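Local structure of rhamnogalacturonan endolyase YesW (Bacillus subtilis, 2ZUX) at residues A[465-473]-A[484-493]. The protein cleaves rhamnogalacturonan type I of plant cell-wall pectin by endo-type elimination, releasing oligosaccharides, and requires calcium or manganese for activity. Numbering follows the deposited sequence.
Sequences EQLDSNRID and NMLTASGAAA. With CA (calcium ion), chain F.
N470 projects from the turn D468–R471 into the bend made by A488–A491. Its CB sits 3.5 Å from A491 O and a little farther from A488 O; CG of N470 is about equally far from both oxygens, and at the tip ND2 donates a hydrogen bond to A488 O (3.0 Å). With chi1 at 69°, CG is tucked between the backbone N and the carbonyl carbon, which carries the amide across to this bend. The bond is not a lone-pair one: ND2 stands above the carbonyl plane of A488, while A491 N, closing the type II turn, reaches the same oxygen from the opposite face. Two donors thus grip A488 O. The backbone of N470 adds a nearly straight bond, its O receiving A488 N (178° at the hydrogen). Beyond the non-hydrogen-bonded pair R471/T487, I472 and L486 form an antiparallel hydrogen-bonded pair, and CD1 of I472 lies 3.8 Å from CD2 of L486 on the same face of the sheet; I456 and W458 also pack against I472. I472 O accepts L486 N at 3.0 Å and M485 N at 2.8 Å, because M485 and L486 together face this one residue in a classic beta bulge. M485 then sends SD to within 4.0 Å of CG of E465. Bent at chi2, E465 turns its carboxylate to calcium, which OE1 and OE2 both ligate; D459, D461 and L463 O also bind the ion, and K474 hydrogen-bonds OE2. Near the far end, CB of A493 rests on CA of S469 (3.6 Å). The bulged antiparallel edge of a four-stranded sheet, its chain passing on to strand 491-492, which pairs with 514-519 in the adjoining sheet, is characteristic of successive beta-propeller blades, here with a calcium site where the chain enters strand 465-468.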
loop_
_atom_site.group_PDB
_atom_site.type_symbol
_atom_site.label_atom_id
_atom_site.label_comp_id
_atom_site.label_asym_id
_atom_site.label_seq_id
_atom_site.Cartn_x
_atom_site.Cartn_y
_atom_site.Cartn_z
ATOM N N GLU A 465 14.200 7.006 5.384
ATOM C CA GLU A 465 14.716 7.646 4.184
ATOM C C GLU A 465 13.540 8.098 3.303
ATOM O O GLU A 465 12.378 7.916 3.674
ATOM C CB GLU A 465 15.673 6.694 3.457
ATOM C CG GLU A 465 17.012 6.455 4.199
ATOM C CD GLU A 465 16.864 5.745 5.549
ATOM O OE1 GLU A 465 16.541 4.537 5.571
ATOM O OE2 GLU A 465 17.099 6.385 6.609
ATOM N N GLN A 466 13.837 8.716 2.167
ATOM C CA GLN A 466 12.795 9.247 1.288
ATOM C C GLN A 466 12.846 8.549 -0.058
ATOM O O GLN A 466 13.924 8.190 -0.538
ATOM C CB GLN A 466 12.957 10.756 1.088
ATOM C CG GLN A 466 12.681 11.599 2.335
ATOM C CD GLN A 466 13.855 11.581 3.318
ATOM O OE1 GLN A 466 14.994 11.852 2.938
ATOM N NE2 GLN A 466 13.589 11.201 4.558
ATOM N N LEU A 467 11.686 8.347 -0.673
ATOM C CA LEU A 467 11.626 7.767 -2.011
ATOM C C LEU A 467 10.772 8.644 -2.913
ATOM O O LEU A 467 9.716 9.138 -2.514
ATOM C CB LEU A 467 11.081 6.336 -1.954
ATOM C CG LEU A 467 10.938 5.584 -3.285
ATOM C CD1 LEU A 467 11.111 4.100 -3.050
ATOM C CD2 LEU A 467 9.608 5.858 -3.987
ATOM N N ASP A 468 11.248 8.848 -4.136
ATOM C CA ASP A 468 10.520 9.613 -5.146
ATOM C C ASP A 468 11.084 9.194 -6.494
ATOM O O ASP A 468 12.298 8.965 -6.616
ATOM C CB ASP A 468 10.744 11.112 -4.928
ATOM C CG ASP A 468 9.747 11.991 -5.671
ATOM O OD1 ASP A 468 8.674 11.519 -6.084
ATOM O OD2 ASP A 468 10.038 13.199 -5.809
ATOM N N SER A 469 10.216 9.067 -7.498
ATOM C CA SER A 469 10.669 8.643 -8.819
ATOM C C SER A 469 11.474 7.340 -8.676
ATOM O O SER A 469 11.040 6.433 -7.964
ATOM C CB SER A 469 11.470 9.764 -9.480
ATOM O OG SER A 469 11.761 9.446 -10.835
ATOM N N ASN A 470 12.634 7.243 -9.329
ATOM C CA ASN A 470 13.484 6.058 -9.198
ATOM C C ASN A 470 14.640 6.289 -8.227
ATOM O O ASN A 470 15.733 5.746 -8.407
ATOM C CB ASN A 470 13.998 5.599 -10.571
ATOM C CG ASN A 470 15.004 6.564 -11.182
ATOM O OD1 ASN A 470 14.996 7.762 -10.896
ATOM N ND2 ASN A 470 15.880 6.035 -12.042
ATOM N N ARG A 471 14.383 7.080 -7.186
ATOM C CA ARG A 471 15.434 7.487 -6.255
ATOM C C ARG A 471 15.083 7.204 -4.799
ATOM O O ARG A 471 13.917 7.350 -4.388
ATOM C CB ARG A 471 15.722 8.981 -6.408
ATOM C CG ARG A 471 16.337 9.364 -7.749
ATOM C CD ARG A 471 16.518 10.874 -7.906
ATOM N NE ARG A 471 15.281 11.631 -7.704
ATOM C CZ ARG A 471 14.417 11.971 -8.656
ATOM N NH1 ARG A 471 14.617 11.622 -9.921
ATOM N NH2 ARG A 471 13.335 12.665 -8.331
ATOM N N ILE A 472 16.093 6.816 -4.025
ATOM C CA ILE A 472 16.012 6.823 -2.568
ATOM C C ILE A 472 17.033 7.846 -2.074
ATOM O O ILE A 472 18.210 7.789 -2.455
ATOM C CB ILE A 472 16.296 5.431 -1.961
ATOM C CG1 ILE A 472 15.251 4.417 -2.456
ATOM C CG2 ILE A 472 16.310 5.509 -0.425
ATOM C CD1 ILE A 472 15.490 2.997 -1.997
ATOM N N ASP A 473 16.568 8.795 -1.263
ATOM C CA ASP A 473 17.404 9.852 -0.707
ATOM C C ASP A 473 17.451 9.764 0.813
ATOM O O ASP A 473 16.580 9.157 1.442
ATOM C CB ASP A 473 16.854 11.234 -1.099
ATOM C CG ASP A 473 16.710 11.422 -2.605
ATOM O OD1 ASP A 473 17.613 11.015 -3.369
ATOM O OD2 ASP A 473 15.692 12.002 -3.028
ATOM N N ASN A 484 21.367 11.837 -2.324
ATOM C CA ASN A 484 20.930 10.597 -2.950
ATOM C C ASN A 484 21.661 9.371 -2.411
ATOM O O ASN A 484 22.883 9.406 -2.227
ATOM C CB ASN A 484 21.090 10.677 -4.468
ATOM C CG ASN A 484 20.438 9.514 -5.176
ATOM O OD1 ASN A 484 19.233 9.290 -5.063
ATOM N ND2 ASN A 484 21.229 8.764 -5.916
ATOM N N MET A 485 20.907 8.296 -2.169
ATOM C CA MET A 485 21.451 7.013 -1.709
ATOM C C MET A 485 21.407 5.966 -2.813
ATOM O O MET A 485 22.301 5.128 -2.926
ATOM C CB MET A 485 20.648 6.477 -0.529
ATOM C CG MET A 485 20.862 7.192 0.774
ATOM S SD MET A 485 20.455 6.085 2.139
ATOM C CE MET A 485 21.995 5.192 2.329
ATOM N N LEU A 486 20.336 5.994 -3.599
ATOM C CA LEU A 486 20.152 5.057 -4.696
ATOM C C LEU A 486 19.472 5.758 -5.852
ATOM O O LEU A 486 18.489 6.463 -5.661
ATOM C CB LEU A 486 19.303 3.855 -4.255
ATOM C CG LEU A 486 18.883 2.884 -5.373
ATOM C CD1 LEU A 486 20.067 2.085 -5.912
ATOM C CD2 LEU A 486 17.755 1.963 -4.916
ATOM N N THR A 487 20.012 5.570 -7.052
ATOM C CA THR A 487 19.301 5.908 -8.271
ATOM C C THR A 487 19.196 4.618 -9.075
ATOM O O THR A 487 20.211 4.025 -9.457
ATOM C CB THR A 487 20.010 7.041 -9.051
ATOM O OG1 THR A 487 19.938 8.250 -8.284
ATOM C CG2 THR A 487 19.341 7.280 -10.403
ATOM N N ALA A 488 17.969 4.155 -9.285
ATOM C CA ALA A 488 17.754 2.875 -9.948
ATOM C C ALA A 488 17.738 3.060 -11.463
ATOM O O ALA A 488 16.687 3.175 -12.088
ATOM C CB ALA A 488 16.477 2.222 -9.449
ATOM N N SER A 489 18.932 3.093 -12.045
ATOM C CA SER A 489 19.069 3.310 -13.482
ATOM C C SER A 489 18.403 2.189 -14.282
ATOM O O SER A 489 18.589 1.008 -13.990
ATOM C CB SER A 489 20.543 3.460 -13.846
ATOM O OG SER A 489 21.082 4.572 -13.152
ATOM N N GLY A 490 17.604 2.576 -15.270
ATOM C CA GLY A 490 16.851 1.611 -16.064
ATOM C C GLY A 490 15.475 1.303 -15.496
ATOM O O GLY A 490 14.673 0.629 -16.150
ATOM N N ALA A 491 15.213 1.794 -14.281
ATOM C CA ALA A 491 13.916 1.631 -13.623
ATOM C C ALA A 491 13.150 2.941 -13.712
ATOM O O ALA A 491 13.750 4.022 -13.737
ATOM C CB ALA A 491 14.101 1.215 -12.175
ATOM N N ALA A 492 11.825 2.842 -13.761
ATOM C CA ALA A 492 10.980 4.015 -13.879
ATOM C C ALA A 492 9.860 3.957 -12.866
ATOM O O ALA A 492 9.367 2.888 -12.525
ATOM C CB ALA A 492 10.406 4.122 -15.281
ATOM N N ALA A 493 9.475 5.132 -12.392
ATOM C CA ALA A 493 8.303 5.292 -11.558
ATOM C C ALA A 493 7.070 5.498 -12.430
ATOM O O ALA A 493 7.168 5.599 -13.659
ATOM C CB ALA A 493 8.504 6.457 -10.600
HETATM CA CA CA F . 17.077 4.410 8.051
HETATM O O HOH W 1 16.141 2.176 7.616
#